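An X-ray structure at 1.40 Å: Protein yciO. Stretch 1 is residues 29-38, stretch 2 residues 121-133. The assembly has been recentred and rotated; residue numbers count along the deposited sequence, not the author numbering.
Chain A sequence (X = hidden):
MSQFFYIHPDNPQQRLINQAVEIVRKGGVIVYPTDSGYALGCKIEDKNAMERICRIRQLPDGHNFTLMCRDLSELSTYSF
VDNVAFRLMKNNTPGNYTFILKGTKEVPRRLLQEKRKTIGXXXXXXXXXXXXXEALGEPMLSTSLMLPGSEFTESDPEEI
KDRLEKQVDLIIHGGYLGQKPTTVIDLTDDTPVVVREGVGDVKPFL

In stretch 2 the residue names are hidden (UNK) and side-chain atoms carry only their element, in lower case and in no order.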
# COMPACT_ATOMS: atom_id res chain seq x y z
N VAL A 29 -0.84 5.81 12.49
CA VAL A 29 -1.46 4.99 11.46
C VAL A 29 -2.35 5.93 10.66
O VAL A 29 -3.19 6.64 11.23
CB VAL A 29 -2.31 3.87 12.06
CG1 VAL A 29 -3.15 3.20 10.98
CG2 VAL A 29 -1.42 2.84 12.74
N ILE A 30 -2.19 5.94 9.34
CA ILE A 30 -2.99 6.81 8.51
C ILE A 30 -3.74 6.08 7.41
O ILE A 30 -3.42 4.95 7.06
CB ILE A 30 -2.13 7.90 7.83
CG1 ILE A 30 -1.30 7.29 6.68
CG2 ILE A 30 -1.20 8.55 8.85
CD1 ILE A 30 -0.55 8.32 5.86
N VAL A 31 -4.76 6.75 6.88
CA VAL A 31 -5.54 6.22 5.78
C VAL A 31 -5.25 7.22 4.66
O VAL A 31 -5.39 8.43 4.85
CB VAL A 31 -7.06 6.22 6.08
CG1 VAL A 31 -7.84 5.90 4.80
CG2 VAL A 31 -7.37 5.18 7.15
N TYR A 32 -4.82 6.72 3.51
CA TYR A 32 -4.51 7.61 2.40
C TYR A 32 -4.99 7.03 1.08
O TYR A 32 -5.13 5.82 0.92
CB TYR A 32 -3.00 7.88 2.34
CG TYR A 32 -2.14 6.67 2.05
CD1 TYR A 32 -1.86 5.73 3.03
CD2 TYR A 32 -1.56 6.50 0.79
CE1 TYR A 32 -1.02 4.63 2.77
CE2 TYR A 32 -0.73 5.42 0.52
CZ TYR A 32 -0.46 4.49 1.51
OH TYR A 32 0.40 3.44 1.25
N PRO A 33 -5.25 7.91 0.10
CA PRO A 33 -5.73 7.46 -1.21
C PRO A 33 -4.65 6.93 -2.13
O PRO A 33 -3.52 7.40 -2.10
CB PRO A 33 -6.36 8.73 -1.77
CG PRO A 33 -5.42 9.79 -1.26
CD PRO A 33 -5.21 9.38 0.18
N THR A 34 -5.01 5.93 -2.94
CA THR A 34 -4.09 5.39 -3.94
C THR A 34 -4.91 5.32 -5.22
O THR A 34 -6.10 5.64 -5.22
CB THR A 34 -3.59 3.95 -3.61
OG1 THR A 34 -4.63 3.00 -3.86
CG2 THR A 34 -3.14 3.86 -2.16
N ASP A 35 -4.28 4.90 -6.31
CA ASP A 35 -4.98 4.79 -7.59
C ASP A 35 -6.01 3.66 -7.54
O ASP A 35 -6.95 3.63 -8.34
CB ASP A 35 -3.97 4.50 -8.70
CG ASP A 35 -3.08 3.33 -8.37
OD1 ASP A 35 -2.07 3.54 -7.66
OD2 ASP A 35 -3.40 2.20 -8.80
N SER A 36 -5.83 2.72 -6.61
CA SER A 36 -6.74 1.59 -6.47
C SER A 36 -7.35 1.52 -5.07
O SER A 36 -7.08 0.59 -4.31
CB SER A 36 -6.01 0.28 -6.78
OG SER A 36 -5.48 0.29 -8.10
N GLY A 37 -8.17 2.51 -4.74
CA GLY A 37 -8.83 2.55 -3.45
C GLY A 37 -7.98 3.13 -2.33
O GLY A 37 -6.80 3.44 -2.51
N TYR A 38 -8.60 3.30 -1.16
CA TYR A 38 -7.88 3.84 -0.01
C TYR A 38 -7.02 2.75 0.61
O TYR A 38 -7.27 1.56 0.42
CB TYR A 38 -8.88 4.40 1.01
CG TYR A 38 -9.29 5.82 0.69
CD1 TYR A 38 -8.50 6.90 1.10
CD2 TYR A 38 -10.42 6.09 -0.08
CE1 TYR A 38 -8.83 8.20 0.76
CE2 TYR A 38 -10.76 7.40 -0.43
CZ TYR A 38 -9.96 8.45 -0.00
OH TYR A 38 -10.28 9.75 -0.35
N UNK A 121 4.68 -5.81 -3.10
CA UNK A 121 5.34 -4.57 -3.50
C UNK A 121 4.35 -3.80 -4.37
O UNK A 121 3.78 -4.36 -5.31
se UNK A 121 8.04 -5.23 -1.72
c UNK A 121 7.57 -5.83 -3.51
c UNK A 121 9.16 -3.75 -2.22
c UNK A 121 6.62 -4.88 -4.26
N UNK A 122 4.16 -2.52 -4.07
CA UNK A 122 3.18 -1.74 -4.81
C UNK A 122 3.61 -0.29 -5.04
O UNK A 122 3.95 0.42 -4.10
c UNK A 122 -0.50 -1.34 -3.66
n UNK A 122 -3.77 0.29 -3.34
c UNK A 122 -2.77 -0.55 -3.13
n UNK A 122 -1.65 -0.45 -3.84
n UNK A 122 -2.88 -1.49 -2.20
c UNK A 122 0.68 -1.04 -4.57
c UNK A 122 1.87 -1.79 -4.02
N UNK A 123 3.61 0.12 -6.30
CA UNK A 123 3.97 1.48 -6.68
C UNK A 123 2.68 2.19 -7.08
O UNK A 123 2.09 1.86 -8.10
c UNK A 123 4.94 1.51 -7.88
c UNK A 123 5.26 2.94 -8.26
c UNK A 123 6.22 0.74 -7.54
N UNK A 124 2.23 3.16 -6.27
CA UNK A 124 1.00 3.89 -6.58
C UNK A 124 1.22 4.94 -7.67
O UNK A 124 2.33 5.45 -7.82
c UNK A 124 2.82 3.63 -5.00
c UNK A 124 1.98 4.86 -4.67
c UNK A 124 0.64 4.52 -5.24
N UNK A 125 0.18 5.26 -8.42
CA UNK A 125 0.31 6.22 -9.51
C UNK A 125 -0.30 7.60 -9.23
O UNK A 125 -0.05 8.54 -9.98
c UNK A 125 -0.33 5.66 -10.78
o UNK A 125 -1.73 5.54 -10.61
N UNK A 126 -1.08 7.72 -8.16
CA UNK A 126 -1.73 8.99 -7.86
C UNK A 126 -0.83 10.00 -7.15
O UNK A 126 0.04 9.64 -6.37
n UNK A 126 -3.05 8.78 -4.61
c UNK A 126 -2.67 8.11 -5.69
c UNK A 126 -2.99 8.75 -7.02
o UNK A 126 -2.09 7.02 -5.63
N UNK A 127 -1.06 11.30 -7.42
CA UNK A 127 -0.27 12.37 -6.82
C UNK A 127 -0.14 12.39 -5.30
O UNK A 127 0.96 12.60 -4.78
c UNK A 127 -0.96 13.63 -7.35
c UNK A 127 -2.00 11.84 -8.42
c UNK A 127 -1.40 13.20 -8.71
N UNK A 128 -1.23 12.16 -4.58
CA UNK A 128 -1.14 12.19 -3.12
C UNK A 128 -0.22 11.10 -2.57
O UNK A 128 0.66 11.39 -1.76
c UNK A 128 -2.54 12.09 -2.46
c UNK A 128 -4.74 13.39 -2.19
c UNK A 128 -2.40 11.84 -0.96
c UNK A 128 -3.30 13.40 -2.70
N UNK A 129 -0.40 9.86 -3.03
CA UNK A 129 0.44 8.77 -2.54
C UNK A 129 1.89 9.01 -2.93
O UNK A 129 2.80 8.80 -2.12
c UNK A 129 -0.05 7.44 -3.10
N UNK A 130 2.13 9.46 -4.16
CA UNK A 130 3.49 9.72 -4.59
C UNK A 130 4.13 10.83 -3.76
O UNK A 130 5.30 10.74 -3.39
o UNK A 130 5.93 8.71 -6.89
c UNK A 130 4.86 8.12 -6.89
c UNK A 130 3.55 8.89 -7.01
c UNK A 130 3.51 10.10 -6.07
n UNK A 130 4.76 6.80 -6.79
N UNK A 131 3.35 11.86 -3.44
CA UNK A 131 3.86 12.97 -2.64
C UNK A 131 4.22 12.50 -1.23
O UNK A 131 5.25 12.89 -0.68
c UNK A 131 2.82 14.09 -2.57
N UNK A 132 3.38 11.64 -0.65
CA UNK A 132 3.65 11.12 0.68
C UNK A 132 4.96 10.33 0.69
O UNK A 132 5.79 10.49 1.58
c UNK A 132 1.16 10.90 1.48
c UNK A 132 1.33 11.77 2.72
c UNK A 132 0.08 9.85 1.70
c UNK A 132 2.50 10.22 1.15
N UNK A 133 5.14 9.48 -0.32
CA UNK A 133 6.35 8.67 -0.40
C UNK A 133 7.58 9.53 -0.62
O UNK A 133 8.63 9.29 -0.02
c UNK A 133 6.20 7.63 -1.51
c UNK A 133 5.10 6.60 -1.22
c UNK A 133 4.93 5.69 -2.43
c UNK A 133 5.45 5.79 0.03
O HOH W 1 -1.50 1.26 -6.15
O HOH W 2 -6.14 0.16 -1.72

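Position 121 carries three carbons and a selenium in an unbranched chain, out of reach of stretch 1: selenomethionine, Met 121. Position 122 extends three carbons, a nitrogen, then a carbon bearing two more nitrogens, one of which reaches the Thr 34 hydroxyl. This is Arg 122, all chi angles near 180°. Its NH2 gives a weak hydrogen bond to Thr 34 OG1 (2.9 Å), and two waters extend its reach: one accepts from NE and donates to Asp 35 OD1, the other accepts from NH2 and donates to the carbonyl oxygens of Ser 36 and Tyr 38.

Position 123 has one carbon forking into two, with CB pointing away: Val 123. At 124 three carbons close a ring onto the backbone nitrogen, and CA lies 3.3 Å from Asp 35 OD1: Pro 124. Position 125 holds one carbon and one oxygen, and its backbone N donates to Asp 35 OD1 (2.9 Å): Ser 125.

Position 126 has two carbons, the second carrying one oxygen and one nitrogen, hence an amide, whose nitrogen meets the Pro 33 carbonyl: Asn 126. ND2 donates to Pro 33 O (2.9 Å), while OD1 sits 3.1 Å from Asp 35 N at an angle too poor for a hydrogen bond. It is also the N-cap residue of the helix that follows.

Position 127 is another three-carbon ring, clear of stretch 1: Pro 127. Position 128 has four carbons forked at the first, one arm two carbons long, packed on the Pro 33 ring: Ile 128, CG2 to Pro 33 CG 3.7 Å. The single carbon at 129, CB, lies 3.6 Å from Pro 33 O and 4.2 Å from Tyr 32 CE2, at the ring edge: Ala 129.

Position 130 has three carbons, the third bearing an oxygen and a nitrogen: Gln 130, whose NE2 turns back to Pro 124 O (3.0 Å). Position 131, one carbon, is Ala 131. At 132 four carbons fork at the second and touch Tyr 32 and Ile 30: Leu 132, CD1 3.7 Å from Tyr 32 CB and 4.5 Å from Ile 30 CD1. Position 133 has the same fork, Leu 133.

The contact combines polar anchoring before the helix with apolar packing along it. Arg 122, Ser 125 and Asn 126 engage Thr 34, Asp 35 and Pro 33; Ile 128, Ala 129 and Leu 132 cover the strand, whose axis comes within 7.1 Å of the helix axis, their N-to-C directions 122° apart. Thr 34 OG1 also donates to Gly 37 O (2.6 Å), so the turn organises the acceptor that Arg 122 meets.

Stretch 2 121-133: MRVPSNPIAQALL
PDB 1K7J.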